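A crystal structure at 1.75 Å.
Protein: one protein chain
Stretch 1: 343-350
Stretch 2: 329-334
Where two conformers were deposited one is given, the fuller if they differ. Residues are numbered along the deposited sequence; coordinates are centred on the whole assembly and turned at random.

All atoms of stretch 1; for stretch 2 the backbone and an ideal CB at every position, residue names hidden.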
ATOM      1  N   ASP A 343      -0.790  -3.322  33.816  1.00 45.12           N
ATOM      2  CA  ASP A 343      -2.068  -2.654  33.652  1.00 46.88           C
ATOM      3  C   ASP A 343      -2.175  -2.063  32.252  1.00 44.93           C
ATOM      4  O   ASP A 343      -1.221  -1.447  31.749  1.00 42.98           O
ATOM      5  CB  ASP A 343      -2.194  -1.492  34.612  1.00 49.59           C
ATOM      6  CG  ASP A 343      -2.293  -1.920  36.065  1.00 60.32           C
ATOM      7  OD1 ASP A 343      -2.776  -3.031  36.341  1.00 59.57           O
ATOM      8  OD2 ASP A 343      -1.918  -1.158  36.980  1.00 63.74           O
ATOM      9  N   PRO A 344      -3.343  -2.221  31.636  1.00 43.54           N
ATOM     10  CA  PRO A 344      -3.601  -1.624  30.347  1.00 41.25           C
ATOM     11  C   PRO A 344      -3.822  -0.125  30.524  1.00 39.76           C
ATOM     12  O   PRO A 344      -4.242   0.326  31.598  1.00 41.12           O
ATOM     13  CB  PRO A 344      -4.919  -2.298  29.891  1.00 39.65           C
ATOM     14  CG  PRO A 344      -5.580  -2.705  31.162  1.00 42.49           C
ATOM     15  CD  PRO A 344      -4.516  -2.939  32.161  1.00 46.42           C
ATOM     16  N   THR A 345      -3.592   0.621  29.450  1.00 37.76           N
ATOM     17  CA  THR A 345      -3.835   2.055  29.390  1.00 38.86           C
ATOM     18  C   THR A 345      -4.852   2.445  28.331  1.00 37.81           C
ATOM     19  O   THR A 345      -6.049   2.625  28.618  1.00 40.18           O
ATOM     20  CB  THR A 345      -2.467   2.847  29.285  1.00 40.41           C
ATOM     21  OG1 THR A 345      -1.691   2.425  28.126  1.00 35.89           O
ATOM     22  CG2 THR A 345      -1.619   2.574  30.450  1.00 41.49           C
ATOM     23  N   ILE A 346      -4.398   2.540  27.094  1.00 36.77           N
ATOM     24  CA  ILE A 346      -5.227   2.735  25.952  1.00 34.61           C
ATOM     25  C   ILE A 346      -4.399   2.186  24.793  1.00 33.79           C
ATOM     26  O   ILE A 346      -3.182   2.195  24.861  1.00 35.25           O
ATOM     27  CB  ILE A 346      -5.601   4.245  25.758  1.00 35.66           C
ATOM     28  CG1 ILE A 346      -6.739   4.444  24.714  1.00 38.41           C
ATOM     29  CG2 ILE A 346      -4.398   5.064  25.401  1.00 37.86           C
ATOM     30  CD1 ILE A 346      -8.087   4.154  25.224  1.00 39.94           C
ATOM     31  N   SER A 347      -5.061   1.774  23.736  1.00 36.06           N
ATOM     32  CA  SER A 347      -4.381   1.094  22.608  1.00 36.81           C
ATOM     33  C   SER A 347      -3.456   1.995  21.812  1.00 38.23           C
ATOM     34  O   SER A 347      -2.483   1.557  21.170  1.00 37.90           O
ATOM     35  CB  SER A 347      -5.411   0.467  21.701  1.00 36.64           C
ATOM     36  OG  SER A 347      -6.209   1.455  21.122  1.00 39.27           O
ATOM     37  N   GLY A 348      -3.710   3.296  21.847  1.00 34.70           N
ATOM     38  CA  GLY A 348      -2.836   4.241  21.135  1.00 34.92           C
ATOM     39  C   GLY A 348      -3.221   5.684  21.458  1.00 36.33           C
ATOM     40  O   GLY A 348      -4.295   5.948  22.050  1.00 33.45           O
ATOM     41  N   SER A 349      -2.333   6.586  21.093  1.00 35.84           N
ATOM     42  CA  SER A 349      -2.605   8.024  21.256  1.00 34.99           C
ATOM     43  C   SER A 349      -3.688   8.512  20.330  1.00 34.07           C
ATOM     44  O   SER A 349      -4.058   7.825  19.377  1.00 34.84           O
ATOM     45  CB  SER A 349      -1.323   8.828  21.003  1.00 35.65           C
ATOM     46  OG  SER A 349      -0.822   8.614  19.700  1.00 34.31           O
ATOM     47  N   SER A 350      -4.221   9.717  20.621  1.00 33.73           N
ATOM     48  CA  SER A 350      -5.323  10.278  19.870  1.00 33.15           C
ATOM     49  C   SER A 350      -4.921  11.619  19.254  1.00 33.44           C
ATOM     50  O   SER A 350      -4.979  11.784  18.047  1.00 32.77           O
ATOM     51  CB  SER A 350      -6.522  10.457  20.750  1.00 34.48           C
ATOM     52  OG  SER A 350      -7.030   9.199  21.254  1.00 34.94           O
ATOM     53  N   UNK A 329       4.080   7.342  30.062  0.50 34.31           N
ATOM     54  CA  UNK A 329       3.018   6.484  29.503  0.50 32.57           C
ATOM     55  C   UNK A 329       3.547   5.478  28.503  0.50 33.53           C
ATOM     56  O   UNK A 329       4.370   5.828  27.649  0.50 34.82           O
ATOM     57  CB  UNK A 329       1.944   7.342  28.831  0.50 32.57           C
ATOM     58  N   UNK A 330       3.011   4.243  28.576  1.00 35.54           N
ATOM     59  CA  UNK A 330       3.030   3.343  27.434  1.00 35.08           C
ATOM     60  C   UNK A 330       1.577   3.203  26.945  1.00 36.40           C
ATOM     61  O   UNK A 330       0.620   3.453  27.710  1.00 38.12           O
ATOM     62  CB  UNK A 330       3.639   1.988  27.799  1.00 35.08           C
ATOM     63  N   UNK A 331       1.408   2.760  25.691  1.00 34.67           N
ATOM     64  CA  UNK A 331       0.108   2.593  25.077  1.00 34.31           C
ATOM     65  C   UNK A 331      -0.159   1.089  24.972  1.00 36.52           C
ATOM     66  O   UNK A 331       0.242   0.488  23.998  1.00 38.00           O
ATOM     67  CB  UNK A 331       0.044   3.276  23.710  1.00 34.31           C
ATOM     68  N   UNK A 332      -0.795   0.551  26.003  1.00 35.68           N
ATOM     69  CA  UNK A 332      -0.948  -0.904  26.180  1.00 34.59           C
ATOM     70  C   UNK A 332      -2.407  -1.295  26.125  1.00 34.69           C
ATOM     71  O   UNK A 332      -3.180  -0.874  26.969  1.00 36.34           O
ATOM     72  CB  UNK A 332      -0.336  -1.361  27.506  1.00 34.59           C
ATOM     73  N   UNK A 333      -2.785  -2.078  25.127  1.00 35.09           N
ATOM     74  CA  UNK A 333      -4.160  -2.548  25.072  1.00 36.28           C
ATOM     75  C   UNK A 333      -4.380  -3.757  25.992  1.00 36.42           C
ATOM     76  O   UNK A 333      -3.471  -4.252  26.689  1.00 36.79           O
ATOM     77  CB  UNK A 333      -4.532  -2.906  23.632  1.00 36.28           C
ATOM     78  N   UNK A 334      -5.612  -4.252  25.998  1.00 37.27           N
ATOM     79  CA  UNK A 334      -6.022  -5.265  26.966  1.00 37.69           C
ATOM     80  C   UNK A 334      -5.187  -6.530  26.754  1.00 37.39           C
ATOM     81  O   UNK A 334      -4.672  -7.122  27.710  1.00 40.38           O
ATOM     82  CB  UNK A 334      -7.516  -5.571  26.838  1.00 37.69           C
TER

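Position 329 gives little to argue from: nothing of stretch 1 lies within 5.5 Å of its ideal CB. The extended backbone, with phi/psi of -141/139, is compatible with many residues, beta-branched ones among them. The deposited residue is Thr-329, whose OG1 finds its hydrogen-bonding partner elsewhere in the structure.

At position 330 the CA-to-CB bond points sideways, and the nearest atom to the ideal CB is OG1 of Thr-345, 5.4 Å away. It is the backbone that engages stretch 1 here: the carbonyl O of 330 accepts a hydrogen bond from Thr-345 OG1 at 2.6 Å. Every residue type has that carbonyl, so the contact asks little of the side chain, and a large one is acceptable if it can lead off from stretch 1. Tyr-330 does so; chi1 of -70° (m) carries the ring away, and its OH is hydrogen-bonded elsewhere.

Position 331 is more demanding. Its ideal CB lies 3.6 Å from Ile-346 O, 4.0 Å from Ser-347 O and 4.0 Å from Gly-348 CA, so the side chain starts beside the backbone of stretch 1. Farther along are the methyl CG2 of Ile-346 and the main chain running through Gly-348 into Ser-349. Leucine, methionine or an aromatic residue could use such a surface, a flat ring especially well. The residue is Phe-331, with 95 Å² covered by stretch 1. Its ring (chi1 -70°, m) places CD1 3.5 Å from Ile-346 CG2, which lies at the ring edge, while Ser-349 N sits over one face, 3.6 Å from Phe-331 CE1. Ser-349 CB also packs 3.7 Å from Phe-331 CZ.

Position 332 is held at both ends of its backbone by Thr-345. Its N donates to Thr-345 OG1 (3.0 Å, nearly straight at 172°), and its O accepts from Thr-345 N (2.9 Å). Thr-345 OG1 is thus donor to the O of 330 and acceptor from the N of 332. The ideal CB, 4.3 Å from both Pro-344 CA and Asp-343 O, has no charged group close by to pair with, and valine, isoleucine or leucine would suit. Ile-332 is found, with CB 4.0 Å from Thr-345 OG1 and CD1 4.2 Å from Asp-343 O.

At position 333 the ideal CB is 4.0 Å from Ser-347 CB, an ordinary packing distance that by itself selects no residue type; the backbone says more. Psi near 180° before a helical 334 marks a likely N-cap, where aspartate, serine, threonine or asparagine can receive a backbone NH. Asp-333 fills the role: its side chain caps a backbone N just past the stretch, while its CB packs 3.9 Å from Ser-347 CB.

Position 334, with phi/psi of -63/-47, is helical, and its CB points away from stretch 1. Many helix-compatible residues would serve. Thr-334 is deposited; its CA lies 4.3 Å from Pro-344 CB, and its OG1 is hydrogen-bonded elsewhere.

Stretch 2, residues 329-334: TYFIDT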
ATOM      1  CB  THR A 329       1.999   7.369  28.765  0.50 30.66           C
ATOM      2  OG1 THR A 329       1.341   8.208  29.709  0.50 32.37           O
ATOM      3  CG2 THR A 329       0.869   6.545  28.164  0.50 34.97           C
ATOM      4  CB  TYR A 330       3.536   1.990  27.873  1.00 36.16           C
ATOM      5  CG  TYR A 330       4.984   1.862  28.249  1.00 34.66           C
ATOM      6  CD1 TYR A 330       5.991   2.384  27.456  1.00 35.37           C
ATOM      7  CD2 TYR A 330       5.350   1.099  29.337  1.00 40.87           C
ATOM      8  CE1 TYR A 330       7.360   2.165  27.772  1.00 35.05           C
ATOM      9  CE2 TYR A 330       6.683   0.911  29.657  1.00 39.09           C
ATOM     10  CZ  TYR A 330       7.676   1.446  28.877  1.00 35.85           C
ATOM     11  OH  TYR A 330       9.009   1.235  29.245  1.00 38.83           O
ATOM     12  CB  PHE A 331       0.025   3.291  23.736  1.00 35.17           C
ATOM     13  CG  PHE A 331       0.028   4.780  23.856  1.00 35.79           C
ATOM     14  CD1 PHE A 331      -1.117   5.425  24.291  1.00 37.16           C
ATOM     15  CD2 PHE A 331       1.152   5.534  23.566  1.00 38.97           C
ATOM     16  CE1 PHE A 331      -1.121   6.795  24.480  1.00 40.62           C
ATOM     17  CE2 PHE A 331       1.129   6.915  23.771  1.00 41.60           C
ATOM     18  CZ  PHE A 331       0.002   7.514  24.220  1.00 41.79           C
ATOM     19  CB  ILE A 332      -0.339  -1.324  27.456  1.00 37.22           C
ATOM     20  CG1 ILE A 332       1.122  -0.857  27.525  1.00 37.33           C
ATOM     21  CG2 ILE A 332      -0.296  -2.859  27.517  1.00 40.87           C
ATOM     22  CD1 ILE A 332       1.777  -1.200  28.788  1.00 41.20           C
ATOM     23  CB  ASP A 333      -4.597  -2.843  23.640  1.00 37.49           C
ATOM     24  CG  ASP A 333      -4.005  -4.117  23.095  1.00 42.73           C
ATOM     25  OD1 ASP A 333      -3.048  -4.683  23.691  1.00 39.41           O
ATOM     26  OD2 ASP A 333      -4.405  -4.529  22.003  1.00 43.31           O
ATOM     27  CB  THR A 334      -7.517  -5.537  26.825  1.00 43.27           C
ATOM     28  OG1 THR A 334      -8.268  -4.355  27.211  1.00 43.36           O
ATOM     29  CG2 THR A 334      -8.000  -6.591  27.812  1.00 45.37           C
TER
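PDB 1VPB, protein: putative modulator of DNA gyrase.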